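PDB 1UFO: hydrolase from Thermus thermophilus, which probably catalyses the hydrolysis of a substrate not yet identified, as a member of the alpha/beta hydrolase fold enzymes. Local coordinates for residues Leu8-Leu13 / Glu100-Leu105; Glu80-Ala85 / Phe140-Pro145; Ala208-Glu213 / Pro221-Val226. All coordinates share one frame; numbering follows the deposited sequence.

Interaction 1. Residues Leu8-Leu13 / Glu100-Leu105; sequences LTLAGL and ERRFGL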
# COMPACT_ATOMS: atom_id res chain seq x y z
N LEU A 8 8.21 30.72 1.06
CA LEU A 8 7.05 31.53 1.43
C LEU A 8 7.15 31.79 2.91
O LEU A 8 7.99 31.18 3.59
CB LEU A 8 5.79 30.72 1.23
CG LEU A 8 5.62 30.17 -0.16
CD1 LEU A 8 4.35 29.35 -0.21
CD2 LEU A 8 5.51 31.36 -1.15
N THR A 9 6.30 32.69 3.39
CA THR A 9 6.18 32.95 4.81
C THR A 9 4.77 32.58 5.21
O THR A 9 3.82 33.11 4.66
CB THR A 9 6.43 34.45 5.16
OG1 THR A 9 7.78 34.79 4.79
CG2 THR A 9 6.25 34.66 6.73
N LEU A 10 4.63 31.61 6.17
CA LEU A 10 3.32 31.17 6.63
C LEU A 10 3.37 31.09 8.13
O LEU A 10 4.29 30.49 8.65
CB LEU A 10 3.03 29.80 6.08
CG LEU A 10 2.76 29.75 4.59
CD1 LEU A 10 2.84 28.26 4.12
CD2 LEU A 10 1.37 30.27 4.35
N ALA A 11 2.43 31.76 8.79
CA ALA A 11 2.34 31.75 10.25
C ALA A 11 3.67 32.20 10.83
O ALA A 11 4.13 31.77 11.91
CB ALA A 11 1.99 30.33 10.69
N GLY A 12 4.35 33.07 10.10
CA GLY A 12 5.60 33.59 10.58
C GLY A 12 6.84 32.74 10.40
O GLY A 12 7.92 33.13 10.86
N LEU A 13 6.71 31.59 9.76
CA LEU A 13 7.83 30.71 9.50
C LEU A 13 8.21 30.68 8.00
O LEU A 13 7.33 30.89 7.15
CB LEU A 13 7.45 29.31 9.89
CG LEU A 13 7.31 29.22 11.39
CD1 LEU A 13 6.24 28.14 11.68
CD2 LEU A 13 8.69 28.92 12.01
N GLU A 100 -4.14 26.64 4.30
CA GLU A 100 -5.49 26.34 3.85
C GLU A 100 -6.25 27.61 3.59
O GLU A 100 -6.99 27.68 2.60
CB GLU A 100 -6.27 25.56 4.92
CG GLU A 100 -5.79 24.19 5.11
CD GLU A 100 -6.76 23.46 6.01
OE1 GLU A 100 -7.78 22.92 5.50
OE2 GLU A 100 -6.52 23.50 7.23
N ARG A 101 -6.11 28.59 4.47
CA ARG A 101 -6.83 29.90 4.28
C ARG A 101 -6.36 30.57 3.02
O ARG A 101 -7.15 31.14 2.24
CB ARG A 101 -6.56 30.84 5.46
CG ARG A 101 -7.46 30.46 6.70
CD ARG A 101 -7.38 31.49 7.80
NE ARG A 101 -5.99 31.79 8.10
CZ ARG A 101 -5.34 31.27 9.14
NH1 ARG A 101 -4.06 31.59 9.32
NH2 ARG A 101 -5.99 30.48 9.99
N ARG A 102 -5.04 30.54 2.83
CA ARG A 102 -4.43 31.20 1.70
C ARG A 102 -4.66 30.59 0.35
O ARG A 102 -4.96 31.33 -0.63
CB ARG A 102 -2.94 31.32 1.96
CG ARG A 102 -2.21 31.90 0.81
CD ARG A 102 -0.73 32.01 1.10
NE ARG A 102 -0.43 32.48 2.43
CZ ARG A 102 0.78 32.87 2.81
NH1 ARG A 102 1.00 33.25 4.06
NH2 ARG A 102 1.76 32.89 1.90
N PHE A 103 -4.57 29.26 0.25
CA PHE A 103 -4.76 28.60 -1.07
C PHE A 103 -6.10 28.00 -1.28
O PHE A 103 -6.47 27.73 -2.40
CB PHE A 103 -3.69 27.51 -1.28
CG PHE A 103 -2.29 28.02 -1.23
CD1 PHE A 103 -1.47 27.85 -0.12
CD2 PHE A 103 -1.73 28.71 -2.32
CE1 PHE A 103 -0.15 28.32 -0.06
CE2 PHE A 103 -0.46 29.17 -2.26
CZ PHE A 103 0.37 29.02 -1.18
N GLY A 104 -6.88 27.76 -0.21
CA GLY A 104 -8.16 27.13 -0.37
C GLY A 104 -8.16 25.80 -1.07
O GLY A 104 -9.04 25.49 -1.90
N LEU A 105 -7.17 24.96 -0.73
CA LEU A 105 -7.09 23.66 -1.33
C LEU A 105 -7.14 22.60 -0.22
O LEU A 105 -6.73 22.90 0.91
CB LEU A 105 -5.70 23.49 -1.98
CG LEU A 105 -5.50 24.36 -3.20
CD1 LEU A 105 -4.06 24.18 -3.62
CD2 LEU A 105 -6.46 24.01 -4.33
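Arg102 reaches across to the strand end at Thr9 and Leu10, which meet its guanidinium group from two directions. Thr9 offers its backbone carbonyl: Arg102 NH1 donates to Thr9 O over 2.9 Å with an N-H...O angle of 149°, a somewhat bent bond. The donor lies in the carbonyl plane, and Thr9 O is tilted 19° from the guanidinium plane. Leu10, coming obliquely, sets its CD2 methyl over the centre of one face of the same group. The separation of 3.0 Å between Leu10 CD2 and Arg102 NH1 is too short for a relaxed contact, and the exact placing is doubtful.

Arg102 CG stands opposite the backbone N (chi1 176°) and chi2 is fully extended, which carries the chain out from the helix until a bend at chi3 turns the guanidinium toward the strand. On the way its CG passes over the centre of the Phe103 ring, 4.1 Å above the plane. A long, flexible arginine suits this exposed place: its aliphatic part lies on a ring while its charged end finds a backbone oxygen, and NH1 also forms a salt bridge with Glu98.

Phe103 and Leu8 approach from opposite directions. Leu8 CD1 meets the ring at its edge, 4.1 Å from Phe103 CZ, an apolar contact that a branched leucine makes without any polar need.

Gly104, with positive phi, ends the helix, while a type I' turn from Leu10 to Leu13 reverses the chain between strands 3-10 and 13-20, Gly12 occupying a place that calls for glycine. The C-terminal end of helix 77-103 thus lies against this hairpin, with Leu10 also on Val95 and Val15, and Phe103, whose apolar ring suits the place, resting on Leu26 and Leu53 of the central sheet.

Interaction 2. Residues Glu80-Ala85 / Phe140-Pro145; sequences EVYRVA and FPMKLP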
# COMPACT_ATOMS: atom_id res chain seq x y z
N GLU A 80 14.91 16.00 24.85
CA GLU A 80 15.12 17.03 23.83
C GLU A 80 14.46 16.68 22.48
O GLU A 80 13.91 17.57 21.76
CB GLU A 80 16.63 17.27 23.68
CG GLU A 80 17.09 18.05 24.94
CD GLU A 80 18.59 18.35 24.98
OE1 GLU A 80 19.05 18.70 26.11
OE2 GLU A 80 19.29 18.24 23.94
N VAL A 81 14.44 15.40 22.16
CA VAL A 81 13.82 14.97 20.89
C VAL A 81 12.32 15.27 20.97
O VAL A 81 11.75 15.85 20.02
CB VAL A 81 14.05 13.45 20.68
CG1 VAL A 81 13.07 12.89 19.60
CG2 VAL A 81 15.47 13.21 20.22
N TYR A 82 11.66 14.94 22.08
CA TYR A 82 10.21 15.20 22.09
C TYR A 82 9.82 16.65 22.34
O TYR A 82 8.69 17.07 22.01
CB TYR A 82 9.48 14.22 23.00
CG TYR A 82 9.50 12.85 22.38
CD1 TYR A 82 10.29 11.83 22.88
CD2 TYR A 82 8.79 12.61 21.20
CE1 TYR A 82 10.38 10.61 22.24
CE2 TYR A 82 8.90 11.37 20.50
CZ TYR A 82 9.71 10.38 21.04
OH TYR A 82 9.93 9.27 20.24
N ARG A 83 10.75 17.44 22.89
CA ARG A 83 10.48 18.88 22.98
C ARG A 83 10.56 19.46 21.53
O ARG A 83 9.72 20.31 21.14
CB ARG A 83 11.49 19.51 23.94
CG ARG A 83 11.47 21.05 23.93
CD ARG A 83 10.03 21.64 24.04
NE ARG A 83 9.28 21.15 25.21
CZ ARG A 83 7.98 21.37 25.42
NH1 ARG A 83 7.37 20.90 26.51
NH2 ARG A 83 7.23 22.07 24.54
N VAL A 84 11.54 19.01 20.74
CA VAL A 84 11.55 19.41 19.27
C VAL A 84 10.17 18.97 18.65
O VAL A 84 9.54 19.78 17.96
CB VAL A 84 12.62 18.67 18.50
CG1 VAL A 84 12.42 18.87 16.92
CG2 VAL A 84 14.05 19.23 18.85
N ALA A 85 9.69 17.76 18.93
CA ALA A 85 8.39 17.30 18.36
C ALA A 85 7.21 18.16 18.78
O ALA A 85 6.37 18.51 17.95
CB ALA A 85 8.12 15.86 18.79
N PHE A 140 3.45 6.15 18.99
CA PHE A 140 3.95 6.08 20.32
C PHE A 140 5.36 6.60 20.30
O PHE A 140 6.10 6.41 19.33
CB PHE A 140 4.03 4.63 20.83
CG PHE A 140 2.69 4.01 21.11
CD1 PHE A 140 1.90 3.43 20.10
CD2 PHE A 140 2.19 4.05 22.40
CE1 PHE A 140 0.62 2.91 20.41
CE2 PHE A 140 0.93 3.54 22.71
CZ PHE A 140 0.14 2.98 21.74
N PRO A 141 5.79 7.24 21.41
CA PRO A 141 7.16 7.74 21.50
C PRO A 141 8.08 6.54 21.67
O PRO A 141 7.63 5.46 22.02
CB PRO A 141 7.17 8.63 22.73
CG PRO A 141 6.15 7.96 23.63
CD PRO A 141 5.01 7.54 22.63
N MSE A 142 9.32 6.73 21.29
CA MSE A 142 10.27 5.63 21.37
C MSE A 142 10.37 5.02 22.74
O MSE A 142 10.14 5.62 23.77
CB MSE A 142 11.66 6.09 20.92
CG MSE A 142 12.34 7.07 21.91
SE MSE A 142 14.08 7.65 21.27
CE MSE A 142 13.55 9.20 20.39
N LYS A 143 10.74 3.76 22.74
CA LYS A 143 10.97 3.09 24.01
C LYS A 143 12.06 3.89 24.72
O LYS A 143 13.07 4.20 24.12
CB LYS A 143 11.41 1.66 23.69
CG LYS A 143 10.60 1.18 22.48
CD LYS A 143 10.46 -0.34 22.33
CE LYS A 143 10.33 -0.71 20.80
NZ LYS A 143 11.56 -0.39 20.09
N LEU A 144 11.87 4.15 26.01
CA LEU A 144 12.81 4.95 26.78
C LEU A 144 14.09 4.20 27.11
O LEU A 144 14.05 3.26 27.89
CB LEU A 144 12.14 5.44 28.08
CG LEU A 144 12.84 6.67 28.63
CD1 LEU A 144 12.54 7.87 27.80
CD2 LEU A 144 12.36 6.92 30.10
N PRO A 145 15.22 4.60 26.53
CA PRO A 145 16.49 3.87 26.81
C PRO A 145 16.93 4.09 28.23
O PRO A 145 16.63 5.11 28.81
CB PRO A 145 17.49 4.49 25.85
CG PRO A 145 16.60 5.36 24.83
CD PRO A 145 15.44 5.76 25.67
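The hydroxyl of Tyr82 accepts a hydrogen bond from the backbone of Met142, a residue present here as selenomethionine. Met142 N lies 2.8 Å from Tyr82 OH, and the N-H...O angle of 173° makes the bond almost straight. A tyrosine suits this buried helix position because its ring can lie among apolar neighbours while the far end satisfies a main-chain N-H of an irregular loop.

The second kind of contact is a CH-pi interaction. Pro141 brings CB over one face of the Tyr82 ring, 4.0 Å from the centroid and 29° off the ring normal, the two side chains crossing at about a right angle. The offset is toward the hydroxyl end, where Pro141 CB comes within 3.5 Å of Tyr82 CZ. Proline's ring fixes the direction of CB, so its C-H can rest on the aromatic face; Met142 supplies the N-H.

Apolar contacts make up the rest. Met142 has its CG between backbone N and carbonyl carbon (chi1 70°), and a bend at chi3 brings the CE methyl back toward the helix. That methyl meets Val81 CG1 at 3.8 Å and Tyr82 CE1 at 3.9 Å, while Val81 CG1 itself lies over the Tyr82 ring. A phenylalanine in place of Tyr82 would probably keep much of the ring packing but leave the Met142 N-H without its acceptor and the loop less firmly fixed.

Neighbours complete the setting: Phe117 meets the Tyr82 ring edge-to-face, and Tyr159 bonds to Met142 O. Helix 77-103 here faces the excursion that follows the sixth strand of the chain, 132-135, the point at which alpha/beta hydrolases commonly insert cap or lid segments. Helix 114-124, carrying Phe117, follows the probable nucleophile elbow at Ser113, so the arrangement fits that fold's usual layout.

Interaction 3. Residues Ala208-Glu213 / Pro221-Val226; sequences ARFVEE and PLMARV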
# COMPACT_ATOMS: atom_id res chain seq x y z
N ALA A 208 -4.81 2.33 7.15
CA ALA A 208 -4.16 1.32 6.31
C ALA A 208 -2.65 1.28 6.57
O ALA A 208 -2.08 2.17 7.18
CB ALA A 208 -4.41 1.61 4.77
N ARG A 209 -2.06 0.16 6.12
CA ARG A 209 -0.59 0.03 6.23
C ARG A 209 0.01 -0.47 4.94
O ARG A 209 -0.62 -1.20 4.15
CB ARG A 209 -0.18 -0.93 7.39
CG ARG A 209 -0.62 -2.36 7.26
CD ARG A 209 -0.36 -3.17 8.63
NE ARG A 209 -1.59 -3.50 9.31
CZ ARG A 209 -2.13 -4.73 9.46
NH1 ARG A 209 -3.29 -4.85 10.12
NH2 ARG A 209 -1.54 -5.83 8.98
N PHE A 210 1.24 -0.06 4.66
CA PHE A 210 1.97 -0.53 3.50
C PHE A 210 3.34 -0.89 4.05
O PHE A 210 3.99 -0.05 4.70
CB PHE A 210 2.16 0.57 2.43
CG PHE A 210 3.11 0.16 1.35
CD1 PHE A 210 2.68 -0.75 0.37
CD2 PHE A 210 4.43 0.65 1.34
CE1 PHE A 210 3.55 -1.21 -0.67
CE2 PHE A 210 5.30 0.17 0.31
CZ PHE A 210 4.84 -0.75 -0.68
N VAL A 211 3.74 -2.16 3.84
CA VAL A 211 5.04 -2.59 4.32
C VAL A 211 5.85 -3.12 3.15
O VAL A 211 5.40 -4.01 2.39
CB VAL A 211 4.92 -3.69 5.42
CG1 VAL A 211 6.36 -4.09 5.92
CG2 VAL A 211 4.11 -3.17 6.63
N GLU A 212 7.04 -2.55 2.97
CA GLU A 212 7.97 -2.97 1.90
C GLU A 212 8.93 -3.98 2.57
O GLU A 212 9.68 -3.65 3.51
CB GLU A 212 8.69 -1.74 1.41
CG GLU A 212 9.69 -2.01 0.28
CD GLU A 212 10.22 -0.73 -0.32
OE1 GLU A 212 11.31 -0.77 -0.89
OE2 GLU A 212 9.57 0.30 -0.14
N GLU A 213 8.94 -5.20 2.04
CA GLU A 213 9.74 -6.26 2.67
C GLU A 213 11.22 -5.97 2.38
O GLU A 213 11.59 -5.76 1.20
CB GLU A 213 9.34 -7.58 2.06
CG GLU A 213 9.60 -8.70 2.99
CD GLU A 213 8.73 -8.70 4.25
OE1 GLU A 213 7.61 -8.07 4.37
OE2 GLU A 213 9.15 -9.44 5.16
N PRO A 221 11.40 5.08 -2.71
CA PRO A 221 10.60 5.58 -3.82
C PRO A 221 9.31 4.78 -3.93
O PRO A 221 8.30 5.38 -4.28
CB PRO A 221 11.45 5.34 -5.07
CG PRO A 221 12.94 5.53 -4.50
CD PRO A 221 12.79 4.73 -3.12
N LEU A 222 9.34 3.47 -3.64
CA LEU A 222 8.07 2.69 -3.73
C LEU A 222 7.06 3.19 -2.64
O LEU A 222 5.87 3.35 -2.92
CB LEU A 222 8.32 1.19 -3.54
CG LEU A 222 7.03 0.35 -3.60
CD1 LEU A 222 6.23 0.50 -4.92
CD2 LEU A 222 7.40 -1.13 -3.40
N MSE A 223 7.53 3.45 -1.42
CA MSE A 223 6.65 4.02 -0.40
C MSE A 223 6.10 5.35 -0.89
O MSE A 223 4.93 5.62 -0.72
CB MSE A 223 7.47 4.25 0.89
CG MSE A 223 7.75 2.99 1.74
SE MSE A 223 8.86 3.51 3.19
CE MSE A 223 9.72 1.75 3.49
N ALA A 224 6.92 6.20 -1.50
CA ALA A 224 6.37 7.47 -1.92
C ALA A 224 5.29 7.30 -2.93
O ALA A 224 4.29 8.00 -2.90
CB ALA A 224 7.53 8.34 -2.50
N ARG A 225 5.49 6.39 -3.90
CA ARG A 225 4.52 6.16 -4.95
C ARG A 225 3.19 5.61 -4.37
O ARG A 225 2.10 6.06 -4.76
CB ARG A 225 5.13 5.18 -5.98
CG ARG A 225 4.17 4.87 -7.21
CD ARG A 225 3.98 6.16 -7.97
NE ARG A 225 3.49 6.13 -9.38
CZ ARG A 225 4.24 6.00 -10.49
NH1 ARG A 225 3.62 6.05 -11.65
NH2 ARG A 225 5.56 5.80 -10.50
N VAL A 226 3.27 4.72 -3.36
CA VAL A 226 2.04 4.21 -2.76
C VAL A 226 1.31 5.32 -1.96
O VAL A 226 0.09 5.44 -1.94
CB VAL A 226 2.36 3.00 -1.86
CG1 VAL A 226 1.16 2.61 -1.04
CG2 VAL A 226 2.77 1.85 -2.77
O HOH W 1 11.40 1.28 -3.16
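Phe210 turns its ring from strand 208-212 into the first turns of helix 221-236, whose segment 221-226 has its axis nearly antiparallel to the strand, at 159° and 9.4 Å. With CG opposite the backbone N, chi1 170° directs the ring across to the helix, where three residues meet it. Val226 CG2 sits over one face, 3.8 Å above the plane and displaced toward the rim, a CH-pi contact. At the edge, in the ring plane, Leu222 CD2 lies 3.8 Å from Phe210 CZ, and Met223 CG, of a residue present as selenomethionine, is 4.0 Å from Phe210 CE2. A large flat ring suits this interior face of the strand, touching two successive turns at once.

Val211 faces the other way, toward helix 188-198. Then Glu212, extended, lays its carboxylate across the helix start. Its OE2 passes 3.7 Å from Leu222 CB, but its polar partner is Thr220 OG1, which also accepts from Met223 N. Through OE1 it takes a hydrogen bond from a water, 3.1 Å away, that in turn accepts one from Leu222 N.

The buried carboxylate is thus satisfied by a hydroxyl and a water beside the helix N-terminus, whose positive end would probably favour its ionised form, while the aromatic ring next to it holds the strand and helix together by purely apolar contact.

In the fold
Helix 77-103 joins interactions 1 and 2: its last turn meets the hairpin of interaction 1 and an early turn meets the loop of interaction 2, the two centres about 28 Å apart. Along the chain these two cross, their segments alternating, and interaction 3 follows after both have closed. Its centre is about 29 Å from that of interaction 1 and about 25 Å from that of interaction 2. Interactions 1 and 3 reach the strands outermost in the sheet within the chain, 3-10 and 207-212, the latter continued by an antiparallel strand of the second subunit. Those two fix helices to opposite ends of its strand order; interaction 2 joins helix 77-103 to the loop after strand 132-135.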